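Local atomic coordinates of eukaryotic translation initiation factor 2D (Homo sapiens, PDB entry 5W2F), a protein that delivers tRNA to the P-site of the eukaryotic ribosome without needing GTP, and is represented here by its C-terminal part, which includes the SWIB/MDM2 and SUI1 regions. Residues K52-L57 against V74-W79. Numbering follows the deposited sequence.
Sequences KNLVRL and VMKLPW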
loop_
_atom_site.group_PDB
_atom_site.type_symbol
_atom_site.label_atom_id
_atom_site.label_comp_id
_atom_site.label_asym_id
_atom_site.label_seq_id
_atom_site.Cartn_x
_atom_site.Cartn_y
_atom_site.Cartn_z
ATOM N N LYS A 52 22.230 11.933 -24.169
ATOM C CA LYS A 52 21.996 10.616 -23.572
ATOM C C LYS A 52 21.338 10.659 -22.193
ATOM O O LYS A 52 21.050 9.608 -21.608
ATOM C CB LYS A 52 23.281 9.807 -23.603
ATOM C CG LYS A 52 23.684 9.458 -25.048
ATOM C CD LYS A 52 24.789 8.432 -25.179
ATOM C CE LYS A 52 24.989 8.050 -26.638
ATOM N NZ LYS A 52 25.210 9.224 -27.520
ATOM N N ASN A 53 21.014 11.871 -21.708
ATOM C CA ASN A 53 20.102 12.025 -20.564
ATOM C C ASN A 53 18.631 11.790 -20.938
ATOM O O ASN A 53 17.794 11.690 -20.038
ATOM C CB ASN A 53 20.209 13.412 -19.908
ATOM C CG ASN A 53 21.269 13.508 -18.826
ATOM O OD1 ASN A 53 21.834 12.497 -18.369
ATOM N ND2 ASN A 53 21.505 14.725 -18.357
ATOM N N LEU A 54 18.310 11.733 -22.236
ATOM C CA LEU A 54 16.920 11.677 -22.699
ATOM C C LEU A 54 16.598 10.368 -23.375
ATOM O O LEU A 54 17.431 9.799 -24.072
ATOM C CB LEU A 54 16.668 12.805 -23.693
ATOM C CG LEU A 54 16.920 14.211 -23.162
ATOM C CD1 LEU A 54 16.654 15.201 -24.265
ATOM C CD2 LEU A 54 16.067 14.551 -21.949
ATOM N N VAL A 55 15.355 9.945 -23.203
ATOM C CA VAL A 55 14.803 8.764 -23.846
ATOM C C VAL A 55 13.663 9.193 -24.762
ATOM O O VAL A 55 12.772 9.936 -24.342
ATOM C CB VAL A 55 14.300 7.754 -22.790
ATOM C CG1 VAL A 55 13.664 6.540 -23.471
ATOM C CG2 VAL A 55 15.461 7.324 -21.889
ATOM N N ARG A 56 13.710 8.729 -26.015
ATOM C CA ARG A 56 12.651 8.967 -26.983
ATOM C C ARG A 56 11.602 7.877 -26.785
ATOM O O ARG A 56 11.873 6.707 -26.990
ATOM C CB ARG A 56 13.189 8.920 -28.409
ATOM C CG ARG A 56 14.274 9.941 -28.714
ATOM C CD ARG A 56 14.902 9.714 -30.095
ATOM N NE ARG A 56 15.988 8.716 -30.064
ATOM C CZ ARG A 56 15.914 7.428 -30.441
ATOM N NH1 ARG A 56 14.792 6.888 -30.951
ATOM N NH2 ARG A 56 17.016 6.665 -30.332
ATOM N N LEU A 57 10.392 8.264 -26.435
ATOM C CA LEU A 57 9.356 7.301 -26.165
ATOM C C LEU A 57 8.839 6.682 -27.474
ATOM O O LEU A 57 8.528 7.377 -28.434
ATOM C CB LEU A 57 8.218 7.913 -25.364
ATOM C CG LEU A 57 8.417 8.118 -23.846
ATOM C CD1 LEU A 57 9.591 8.958 -23.436
ATOM C CD2 LEU A 57 7.121 8.668 -23.281
ATOM N N VAL A 74 8.147 13.745 -31.575
ATOM C CA VAL A 74 8.897 12.814 -30.757
ATOM C C VAL A 74 8.764 13.283 -29.313
ATOM O O VAL A 74 9.116 14.421 -28.979
ATOM C CB VAL A 74 10.388 12.741 -31.160
ATOM C CG1 VAL A 74 11.134 11.756 -30.251
ATOM C CG2 VAL A 74 10.535 12.353 -32.637
ATOM N N MET A 75 8.242 12.402 -28.468
ATOM C CA MET A 75 8.122 12.663 -27.044
ATOM C C MET A 75 9.416 12.178 -26.391
ATOM O O MET A 75 9.816 11.033 -26.589
ATOM C CB MET A 75 6.937 11.895 -26.467
ATOM C CG MET A 75 5.636 12.023 -27.259
ATOM S SD MET A 75 5.074 13.726 -27.346
ATOM C CE MET A 75 3.313 13.564 -27.382
ATOM N N LYS A 76 10.103 13.069 -25.675
ATOM C CA LYS A 76 11.327 12.726 -24.981
ATOM C C LYS A 76 11.169 13.013 -23.513
ATOM O O LYS A 76 10.591 14.043 -23.132
ATOM C CB LYS A 76 12.517 13.524 -25.513
ATOM C CG LYS A 76 12.787 13.279 -26.979
ATOM C CD LYS A 76 14.018 14.061 -27.410
ATOM C CE LYS A 76 14.213 14.019 -28.907
ATOM N NZ LYS A 76 15.467 14.714 -29.300
ATOM N N LEU A 77 11.680 12.100 -22.695
ATOM C CA LEU A 77 11.735 12.302 -21.260
ATOM C C LEU A 77 13.111 11.987 -20.738
ATOM O O LEU A 77 13.731 11.015 -21.176
ATOM C CB LEU A 77 10.739 11.400 -20.535
ATOM C CG LEU A 77 9.270 11.734 -20.691
ATOM C CD1 LEU A 77 8.418 10.700 -19.972
ATOM C CD2 LEU A 77 8.974 13.114 -20.133
ATOM N N PRO A 78 13.589 12.785 -19.765
ATOM C CA PRO A 78 14.744 12.329 -19.019
ATOM C C PRO A 78 14.486 10.994 -18.333
ATOM O O PRO A 78 13.356 10.700 -17.958
ATOM C CB PRO A 78 14.955 13.399 -17.961
ATOM C CG PRO A 78 14.061 14.521 -18.318
ATOM C CD PRO A 78 13.009 14.023 -19.220
ATOM N N TRP A 79 15.542 10.208 -18.154
ATOM C CA TRP A 79 15.412 8.885 -17.519
ATOM C C TRP A 79 14.602 8.923 -16.233
ATOM O O TRP A 79 13.706 8.117 -16.029
ATOM C CB TRP A 79 16.784 8.336 -17.183
ATOM C CG TRP A 79 17.629 7.979 -18.337
ATOM C CD1 TRP A 79 18.580 8.753 -18.897
ATOM C CD2 TRP A 79 17.614 6.754 -19.068
ATOM N NE1 TRP A 79 19.182 8.093 -19.933
ATOM C CE2 TRP A 79 18.613 6.860 -20.066
ATOM C CE3 TRP A 79 16.873 5.572 -18.972
ATOM C CZ2 TRP A 79 18.894 5.837 -20.954
ATOM C CZ3 TRP A 79 17.159 4.544 -19.857
ATOM C CH2 TRP A 79 18.149 4.695 -20.848
HETATM O O HOH W 1 7.841 9.764 -29.421
#
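Lys52 takes part through its backbone: Lys52 O accepts a hydrogen bond from Trp79 NE1 (2.9 Å), satisfying the indole's one polar group, while the lysine side chain leads off to Ala49. Asn53 O accepts a hydrogen bond from Trp79 N (3.3 Å) and a CA-H...O contact from Pro78 CA (3.3 Å). Pro78 is the N-cap of the helix that follows; lacking an amide hydrogen, it suits Leu54 opposite, a non-hydrogen-bonded pair in which Leu54 CD2 lies 4.1 Å from Pro78 CD. Val55 and Leu77 form the antiparallel hydrogen-bonded pair, Val55 N to Leu77 O (2.8 Å) and Leu77 N to Val55 O (2.9 Å). Beta-branched Val55 also presses CG2 onto the face of Trp79, 3.5 Å from the centroid of its six-membered ring, a CH-pi contact. On the other face, Arg56 and Lys76 pack their aliphatic stems (CG to CG 4.0 Å); Arg56 NH2 hydrogen-bonds to the backbone oxygens of Asp45 and Val47, and Lys76 NZ forms a salt bridge with Asp48. Leu57 N donates a hydrogen bond to Met75 O (2.8 Å), a water bridges Leu57 O to Met75 N, and the buried, apolar Leu57 puts CD1 3.9 Å from Leu77 CG. The antiparallel pair lies in the SWIB/MDM2 region; helix 59-65, in the connection between its strands, packs against Leu57 and Leu77, while Val55 and Trp79 face helix 30-43.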